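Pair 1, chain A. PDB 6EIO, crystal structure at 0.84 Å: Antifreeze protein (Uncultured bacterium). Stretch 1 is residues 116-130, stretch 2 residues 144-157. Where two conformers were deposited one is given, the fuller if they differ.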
# COMPACT_ATOMS: atom_id res chain seq x y z
N THR A 116 -2.82 11.67 13.63
CA THR A 116 -3.55 12.09 12.46
C THR A 116 -2.59 12.73 11.47
O THR A 116 -1.82 13.62 11.81
CB THR A 116 -4.64 13.08 12.81
OG1 THR A 116 -5.71 12.34 13.39
CG2 THR A 116 -5.14 13.77 11.55
N LEU A 117 -2.64 12.25 10.26
CA LEU A 117 -1.87 12.79 9.15
C LEU A 117 -2.82 13.52 8.21
O LEU A 117 -3.76 12.93 7.68
CB LEU A 117 -1.13 11.68 8.41
CG LEU A 117 -0.18 10.84 9.26
CD1 LEU A 117 0.54 9.82 8.40
CD2 LEU A 117 0.81 11.73 10.00
N THR A 118 -2.56 14.81 8.01
CA THR A 118 -3.27 15.64 7.07
C THR A 118 -2.57 15.57 5.70
O THR A 118 -1.51 14.95 5.55
CB THR A 118 -3.36 17.06 7.64
OG1 THR A 118 -2.08 17.47 8.12
CG2 THR A 118 -4.34 17.10 8.83
N PRO A 119 -3.18 16.14 4.65
CA PRO A 119 -2.67 15.88 3.29
C PRO A 119 -1.26 16.40 3.09
O PRO A 119 -0.85 17.42 3.65
CB PRO A 119 -3.67 16.61 2.40
CG PRO A 119 -4.95 16.58 3.20
CD PRO A 119 -4.49 16.83 4.61
N GLY A 120 -0.52 15.71 2.23
CA GLY A 120 0.80 16.16 1.83
C GLY A 120 1.80 15.03 1.75
O GLY A 120 1.44 13.88 1.45
N LEU A 121 3.06 15.39 1.98
CA LEU A 121 4.22 14.54 1.77
C LEU A 121 4.92 14.33 3.10
O LEU A 121 5.21 15.30 3.82
CB LEU A 121 5.17 15.23 0.78
CG LEU A 121 6.44 14.46 0.41
CD1 LEU A 121 6.13 13.12 -0.24
CD2 LEU A 121 7.29 15.32 -0.51
N TYR A 122 5.22 13.07 3.40
CA TYR A 122 5.86 12.66 4.64
C TYR A 122 7.07 11.81 4.31
O TYR A 122 7.02 11.00 3.38
CB TYR A 122 4.90 11.82 5.49
CG TYR A 122 3.70 12.61 5.95
CD1 TYR A 122 2.54 12.71 5.18
CD2 TYR A 122 3.74 13.30 7.16
CE1 TYR A 122 1.45 13.44 5.60
CE2 TYR A 122 2.66 14.03 7.60
CZ TYR A 122 1.51 14.09 6.83
OH TYR A 122 0.45 14.82 7.31
N LYS A 123 8.13 11.97 5.10
CA LYS A 123 9.35 11.20 4.90
C LYS A 123 9.84 10.62 6.22
O LYS A 123 10.08 11.35 7.19
CB LYS A 123 10.45 12.07 4.30
CG LYS A 123 11.75 11.34 4.08
CD LYS A 123 12.78 12.23 3.40
CE LYS A 123 13.97 11.42 2.92
NZ LYS A 123 13.58 10.35 1.96
N SER A 124 10.03 9.30 6.22
CA SER A 124 10.65 8.58 7.32
C SER A 124 12.03 8.11 6.89
O SER A 124 12.17 7.39 5.90
CB SER A 124 9.80 7.37 7.71
OG SER A 124 10.38 6.69 8.81
N THR A 125 13.05 8.50 7.65
CA THR A 125 14.42 8.08 7.36
C THR A 125 14.78 6.77 8.04
O THR A 125 15.92 6.32 7.92
CB THR A 125 15.41 9.17 7.79
OG1 THR A 125 15.27 9.39 9.20
CG2 THR A 125 15.17 10.47 7.03
N SER A 126 13.85 6.18 8.79
CA SER A 126 14.05 4.88 9.43
C SER A 126 12.75 4.09 9.27
O SER A 126 11.88 4.42 8.45
CB SER A 126 14.52 5.10 10.88
OG SER A 126 13.58 5.88 11.60
N SER A 127 12.58 3.04 10.07
CA SER A 127 11.38 2.24 9.94
C SER A 127 10.17 3.01 10.45
O SER A 127 10.24 3.80 11.39
CB SER A 127 11.51 0.93 10.73
OG SER A 127 12.43 0.04 10.12
N LEU A 128 9.02 2.77 9.79
CA LEU A 128 7.75 3.37 10.14
C LEU A 128 6.82 2.25 10.59
O LEU A 128 6.80 1.18 9.98
CB LEU A 128 7.15 4.11 8.95
CG LEU A 128 6.02 5.08 9.27
CD1 LEU A 128 6.53 6.28 10.05
CD2 LEU A 128 5.35 5.53 7.98
N ALA A 129 6.07 2.48 11.67
CA ALA A 129 5.27 1.42 12.25
C ALA A 129 3.97 1.98 12.79
O ALA A 129 3.89 3.13 13.18
CB ALA A 129 6.02 0.73 13.39
N VAL A 130 2.95 1.14 12.81
CA VAL A 130 1.78 1.38 13.63
C VAL A 130 1.85 0.31 14.72
O VAL A 130 1.51 -0.85 14.48
CB VAL A 130 0.47 1.33 12.83
CG1 VAL A 130 -0.66 1.86 13.67
CG2 VAL A 130 0.60 2.11 11.52
N SER A 144 -10.37 14.97 -2.58
CA SER A 144 -9.30 14.89 -3.57
C SER A 144 -7.91 14.91 -2.96
O SER A 144 -6.93 14.73 -3.68
CB SER A 144 -9.42 16.03 -4.60
OG SER A 144 -8.93 17.26 -4.09
N ALA A 145 -7.80 15.13 -1.66
CA ALA A 145 -6.50 15.21 -1.00
C ALA A 145 -5.66 13.96 -1.22
O ALA A 145 -6.15 12.83 -1.12
CB ALA A 145 -6.71 15.38 0.50
N ILE A 146 -4.36 14.18 -1.42
CA ILE A 146 -3.38 13.12 -1.62
C ILE A 146 -2.41 13.09 -0.44
O ILE A 146 -1.99 14.13 0.08
CB ILE A 146 -2.62 13.34 -2.95
CG1 ILE A 146 -3.56 13.29 -4.15
CG2 ILE A 146 -1.46 12.35 -3.10
CD1 ILE A 146 -4.17 11.95 -4.44
N PHE A 147 -2.05 11.86 -0.03
CA PHE A 147 -1.11 11.61 1.05
C PHE A 147 -0.03 10.67 0.53
O PHE A 147 -0.35 9.57 0.08
CB PHE A 147 -1.83 10.93 2.24
CG PHE A 147 -3.11 11.59 2.70
CD1 PHE A 147 -4.30 11.37 2.01
CD2 PHE A 147 -3.15 12.36 3.87
CE1 PHE A 147 -5.50 11.90 2.49
CE2 PHE A 147 -4.34 12.86 4.34
CZ PHE A 147 -5.51 12.65 3.64
N VAL A 148 1.23 11.11 0.60
CA VAL A 148 2.36 10.31 0.13
C VAL A 148 3.33 10.13 1.28
O VAL A 148 3.77 11.13 1.88
CB VAL A 148 3.07 10.97 -1.06
CG1 VAL A 148 4.29 10.16 -1.49
CG2 VAL A 148 2.11 11.18 -2.22
N ILE A 149 3.69 8.88 1.58
CA ILE A 149 4.62 8.59 2.67
C ILE A 149 5.81 7.82 2.11
O ILE A 149 5.66 6.74 1.53
CB ILE A 149 3.96 7.80 3.81
CG1 ILE A 149 2.79 8.59 4.37
CG2 ILE A 149 4.99 7.55 4.90
CD1 ILE A 149 1.94 7.79 5.31
N GLN A 150 7.00 8.40 2.29
CA GLN A 150 8.26 7.84 1.83
C GLN A 150 8.95 7.19 3.02
O GLN A 150 9.10 7.83 4.07
CB GLN A 150 9.19 8.95 1.32
CG GLN A 150 8.59 9.76 0.19
CD GLN A 150 9.39 11.00 -0.13
OE1 GLN A 150 10.00 11.61 0.77
NE2 GLN A 150 9.39 11.39 -1.38
N ILE A 151 9.36 5.93 2.88
CA ILE A 151 9.89 5.17 4.01
C ILE A 151 11.24 4.56 3.61
O ILE A 151 11.31 3.71 2.72
CB ILE A 151 8.90 4.09 4.47
CG1 ILE A 151 7.56 4.73 4.83
CG2 ILE A 151 9.47 3.30 5.64
CD1 ILE A 151 6.42 3.77 4.85
N ALA A 152 12.30 4.97 4.31
CA ALA A 152 13.67 4.56 3.97
C ALA A 152 13.98 3.12 4.33
O ALA A 152 14.93 2.55 3.79
CB ALA A 152 14.67 5.44 4.69
N SER A 153 13.13 2.49 5.14
CA SER A 153 13.38 1.17 5.67
C SER A 153 12.10 0.34 5.53
O SER A 153 11.53 0.25 4.43
CB SER A 153 13.90 1.28 7.11
OG SER A 153 14.31 0.00 7.54
N THR A 154 11.67 -0.28 6.62
CA THR A 154 10.49 -1.13 6.64
C THR A 154 9.25 -0.38 7.11
O THR A 154 9.32 0.65 7.78
CB THR A 154 10.73 -2.35 7.54
OG1 THR A 154 10.96 -1.88 8.87
CG2 THR A 154 11.89 -3.20 7.07
N LEU A 155 8.11 -0.97 6.76
CA LEU A 155 6.79 -0.55 7.22
C LEU A 155 6.13 -1.74 7.91
O LEU A 155 5.98 -2.79 7.28
CB LEU A 155 5.94 -0.13 6.01
CG LEU A 155 4.46 0.15 6.30
CD1 LEU A 155 4.26 1.29 7.28
CD2 LEU A 155 3.75 0.45 4.98
N THR A 156 5.73 -1.59 9.17
CA THR A 156 5.16 -2.71 9.90
C THR A 156 4.00 -2.26 10.77
O THR A 156 3.86 -1.10 11.14
CB THR A 156 6.19 -3.43 10.78
OG1 THR A 156 6.65 -2.53 11.78
CG2 THR A 156 7.33 -3.96 9.95
N THR A 157 3.17 -3.25 11.12
CA THR A 157 2.13 -3.06 12.11
C THR A 157 2.13 -4.25 13.07
O THR A 157 2.39 -5.39 12.70
CB THR A 157 0.73 -2.92 11.48
OG1 THR A 157 0.40 -4.13 10.81
CG2 THR A 157 0.69 -1.77 10.48
O HOH W 1 8.71 -0.93 10.56

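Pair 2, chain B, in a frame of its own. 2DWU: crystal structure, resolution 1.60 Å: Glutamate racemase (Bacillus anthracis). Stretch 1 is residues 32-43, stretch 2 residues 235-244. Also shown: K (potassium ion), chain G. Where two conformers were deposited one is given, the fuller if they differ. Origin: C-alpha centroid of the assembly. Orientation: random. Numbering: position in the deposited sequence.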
# COMPACT_ATOMS: atom_id res chain seq x y z
N LYS B 32 -9.51 12.58 -7.66
CA LYS B 32 -10.71 12.64 -8.50
C LYS B 32 -11.97 12.15 -7.77
O LYS B 32 -13.07 12.25 -8.29
CB LYS B 32 -10.53 11.82 -9.78
CG LYS B 32 -9.32 12.23 -10.57
CD LYS B 32 -9.22 11.47 -11.85
CE LYS B 32 -7.91 11.75 -12.55
NZ LYS B 32 -7.87 11.04 -13.88
N GLU B 33 -11.81 11.62 -6.55
CA GLU B 33 -12.94 11.14 -5.77
C GLU B 33 -13.61 12.26 -4.96
O GLU B 33 -12.96 13.26 -4.62
CB GLU B 33 -12.50 10.04 -4.80
CG GLU B 33 -11.85 8.82 -5.45
CD GLU B 33 -12.78 8.02 -6.34
OE1 GLU B 33 -14.01 8.03 -6.10
OE2 GLU B 33 -12.29 7.35 -7.29
N SER B 34 -14.89 12.08 -4.67
CA SER B 34 -15.66 13.05 -3.89
C SER B 34 -15.96 12.53 -2.49
O SER B 34 -16.52 11.45 -2.31
CB SER B 34 -16.99 13.36 -4.60
OG SER B 34 -17.80 14.17 -3.77
N ILE B 35 -15.60 13.33 -1.49
CA ILE B 35 -15.79 12.97 -0.10
C ILE B 35 -17.07 13.50 0.54
O ILE B 35 -17.43 14.67 0.37
CB ILE B 35 -14.58 13.47 0.75
CG1 ILE B 35 -13.34 12.62 0.43
CG2 ILE B 35 -14.91 13.43 2.24
CD1 ILE B 35 -12.14 13.04 1.21
N CYS B 36 -17.75 12.62 1.27
CA CYS B 36 -18.95 12.98 2.04
C CYS B 36 -18.58 12.46 3.43
O CYS B 36 -18.59 11.26 3.67
CB CYS B 36 -20.19 12.24 1.54
SG CYS B 36 -21.67 12.75 2.43
N TYR B 37 -18.26 13.39 4.32
CA TYR B 37 -17.79 13.08 5.67
C TYR B 37 -18.73 13.40 6.79
O TYR B 37 -19.36 14.45 6.76
CB TYR B 37 -16.51 13.91 5.88
CG TYR B 37 -15.78 13.73 7.19
CD1 TYR B 37 -14.58 13.02 7.25
CD2 TYR B 37 -16.25 14.33 8.35
CE1 TYR B 37 -13.84 12.92 8.45
CE2 TYR B 37 -15.52 14.23 9.58
CZ TYR B 37 -14.31 13.52 9.60
OH TYR B 37 -13.56 13.45 10.76
N ILE B 38 -18.83 12.52 7.78
CA ILE B 38 -19.66 12.78 8.95
C ILE B 38 -18.82 12.54 10.20
O ILE B 38 -18.19 11.47 10.33
CB ILE B 38 -20.95 11.87 9.00
CG1 ILE B 38 -21.63 12.01 10.37
CG2 ILE B 38 -20.61 10.41 8.73
CD1 ILE B 38 -22.12 13.43 10.67
N GLY B 39 -18.78 13.53 11.09
CA GLY B 39 -18.05 13.41 12.35
C GLY B 39 -19.05 13.57 13.47
O GLY B 39 -19.81 14.56 13.49
N ASP B 40 -19.09 12.61 14.40
CA ASP B 40 -20.07 12.65 15.50
C ASP B 40 -19.53 13.42 16.70
O ASP B 40 -19.52 12.90 17.83
CB ASP B 40 -20.42 11.22 15.89
CG ASP B 40 -21.65 11.11 16.80
OD1 ASP B 40 -22.40 12.10 16.93
OD2 ASP B 40 -21.87 10.00 17.37
N ASN B 41 -19.13 14.67 16.49
CA ASN B 41 -18.54 15.44 17.57
C ASN B 41 -19.37 15.53 18.85
O ASN B 41 -18.81 15.60 19.95
CB ASN B 41 -18.21 16.85 17.09
CG ASN B 41 -17.17 16.84 16.00
OD1 ASN B 41 -17.48 16.56 14.84
ND2 ASN B 41 -15.93 17.11 16.37
N GLU B 42 -20.68 15.53 18.72
CA GLU B 42 -21.52 15.62 19.92
C GLU B 42 -21.31 14.44 20.88
O GLU B 42 -21.52 14.58 22.10
CB GLU B 42 -22.99 15.70 19.52
CG GLU B 42 -23.93 15.90 20.71
CD GLU B 42 -25.30 16.41 20.29
OE1 GLU B 42 -25.49 17.66 20.27
OE2 GLU B 42 -26.18 15.58 19.98
N ARG B 43 -20.86 13.29 20.37
CA ARG B 43 -20.64 12.13 21.22
C ARG B 43 -19.18 11.66 21.29
O ARG B 43 -18.88 10.57 21.77
CB ARG B 43 -21.56 10.99 20.77
CG ARG B 43 -23.05 11.39 20.89
CD ARG B 43 -24.01 10.24 20.59
NE ARG B 43 -23.93 9.81 19.19
CZ ARG B 43 -24.91 9.20 18.53
NH1 ARG B 43 -26.07 8.94 19.12
NH2 ARG B 43 -24.72 8.84 17.26
N PRO B 235 -13.53 17.57 -8.19
CA PRO B 235 -14.63 17.24 -7.29
C PRO B 235 -14.74 18.24 -6.14
O PRO B 235 -13.84 19.06 -5.92
CB PRO B 235 -14.26 15.86 -6.77
CG PRO B 235 -12.74 15.90 -6.76
CD PRO B 235 -12.45 16.57 -8.10
N LYS B 236 -15.87 18.18 -5.45
CA LYS B 236 -16.08 18.98 -4.25
C LYS B 236 -16.41 18.02 -3.13
O LYS B 236 -17.00 16.95 -3.36
CB LYS B 236 -17.22 19.97 -4.46
CG LYS B 236 -16.81 21.14 -5.30
CD LYS B 236 -17.79 22.28 -5.15
CE LYS B 236 -17.49 23.37 -6.14
NZ LYS B 236 -18.52 24.45 -6.09
N HIS B 237 -16.05 18.41 -1.91
CA HIS B 237 -16.28 17.56 -0.74
C HIS B 237 -17.25 18.22 0.22
O HIS B 237 -17.30 19.47 0.29
CB HIS B 237 -14.93 17.36 -0.05
CG HIS B 237 -13.88 16.93 -1.00
ND1 HIS B 237 -13.98 15.77 -1.73
CD2 HIS B 237 -12.78 17.57 -1.45
CE1 HIS B 237 -12.99 15.71 -2.60
NE2 HIS B 237 -12.24 16.79 -2.45
N ARG B 238 -17.98 17.40 0.97
CA ARG B 238 -18.95 17.91 1.94
C ARG B 238 -18.63 17.31 3.30
O ARG B 238 -18.37 16.09 3.41
CB ARG B 238 -20.38 17.50 1.57
CG ARG B 238 -20.92 18.07 0.27
CD ARG B 238 -21.22 19.55 0.37
NE ARG B 238 -22.21 19.89 1.41
CZ ARG B 238 -23.52 19.70 1.34
NH1 ARG B 238 -24.08 19.14 0.26
NH2 ARG B 238 -24.30 20.09 2.34
N PHE B 239 -18.70 18.15 4.33
CA PHE B 239 -18.44 17.68 5.70
C PHE B 239 -19.66 17.98 6.57
O PHE B 239 -20.31 19.02 6.43
CB PHE B 239 -17.20 18.38 6.26
CG PHE B 239 -15.94 18.03 5.53
CD1 PHE B 239 -15.09 17.05 6.02
CD2 PHE B 239 -15.63 18.67 4.34
CE1 PHE B 239 -13.93 16.70 5.33
CE2 PHE B 239 -14.46 18.33 3.62
CZ PHE B 239 -13.61 17.33 4.13
N PHE B 240 -19.97 17.04 7.46
CA PHE B 240 -21.12 17.16 8.35
C PHE B 240 -20.69 16.84 9.78
O PHE B 240 -19.83 15.98 9.99
CB PHE B 240 -22.21 16.19 7.91
CG PHE B 240 -22.74 16.46 6.53
CD1 PHE B 240 -23.73 17.42 6.34
CD2 PHE B 240 -22.25 15.77 5.44
CE1 PHE B 240 -24.23 17.69 5.06
CE2 PHE B 240 -22.73 16.03 4.15
CZ PHE B 240 -23.73 17.00 3.97
N THR B 241 -21.29 17.51 10.75
CA THR B 241 -20.94 17.26 12.15
C THR B 241 -22.18 17.31 13.03
O THR B 241 -23.16 18.01 12.71
CB THR B 241 -19.94 18.30 12.68
OG1 THR B 241 -19.65 18.02 14.06
CG2 THR B 241 -20.54 19.71 12.60
N THR B 242 -22.14 16.55 14.11
CA THR B 242 -23.27 16.55 15.03
C THR B 242 -23.03 17.58 16.13
O THR B 242 -23.92 17.85 16.94
CB THR B 242 -23.48 15.20 15.71
OG1 THR B 242 -22.25 14.78 16.33
CG2 THR B 242 -23.98 14.15 14.69
N GLY B 243 -21.82 18.15 16.18
CA GLY B 243 -21.53 19.15 17.18
C GLY B 243 -21.64 20.54 16.60
O GLY B 243 -22.34 20.76 15.63
N SER B 244 -20.94 21.47 17.22
CA SER B 244 -20.91 22.86 16.78
C SER B 244 -20.28 22.98 15.40
O SER B 244 -19.16 22.51 15.19
CB SER B 244 -20.10 23.69 17.78
OG SER B 244 -19.74 24.92 17.19
K K G . -26.73 17.17 16.49
O HOH W 2 -28.45 15.42 18.65
O HOH W 3 -26.93 14.23 16.71

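Both pairs are built on two adjacent parallel β-strands. Strand 120-124 runs beside strand 147-151 in pair 1, and strand 35-39 beside strand 238-241 in pair 2; in each case the axes approach to 4.6 Å and diverge by 14°. Fourteen central residues superpose with an RMSD of 0.6 Å, which places Y122(A) on Y37(B), K123(A) on I38(B), I149(A) on F239(B) and Q150(A) on F240(B).

The backbone ladder is conserved in detail. In pair 1, Y122(A) N donates to V148(A) O (2.9 Å), and Y122(A) O accepts from Q150(A) N (2.8 Å). The matching tyrosine of pair 2 does the same, Y37(B) N donating to R238(B) O (2.9 Å) and Y37(B) O accepting from F240(B) N (2.8 Å). One residue thus bonds to the two neighbours of its bridge partner, as parallel pairing requires.

At the start of the ladder the solutions part. G120(A) N donates to the backbone, I146(A) O, at 3.0 Å. At the matching position I35(B) N donates instead to a side chain, H237(B) ND1, at 2.9 Å, so the imidazole takes over the role of a carbonyl. F147(A), which superposes on H237(B), has no such acceptor and packs its ring against proline, P119(A) CG lying 3.9 Å from F147(A) CE2.

The two tyrosines share a backbone position but not a rotamer: Y122(A) is m and Y37(B) is t, and their side-chain centres lie 4.3 Å apart. Y122(A) CB meets I149(A) CG1 at 4.0 Å, whereas Y37(B) CB touches F239(B) CD1 at 3.4 Å, the two rings forming an oblique aromatic pair. On the other face, L121(A) CD1 packs on V148(A) CG1 at 3.7 Å; its counterpart C36(B) sets SG 3.9 Å from F240(B) CE2, at the edge of the ring.

At the C-terminal end, S124(A) O accepts from A152(A) N (2.9 Å), as G39(B) O does from T242(B) N (3.1 Å). A152(A) adds only a methyl, its CB 3.6 Å from T125(A) O. T242(B) adds a hydroxyl that ties down the turn: T242(B) OG1 donates to D40(B) OD1 (2.8 Å) and accepts from E42(B) N (3.0 Å), while T242(B) O binds the potassium ion K at 2.9 Å. Pair 1 resumes pairing beyond its turn, where L128(A) N donates to T154(A) O (2.9 Å) and S127(A) OG shares a hydrogen bond with T154(A) OG1 (2.7 Å).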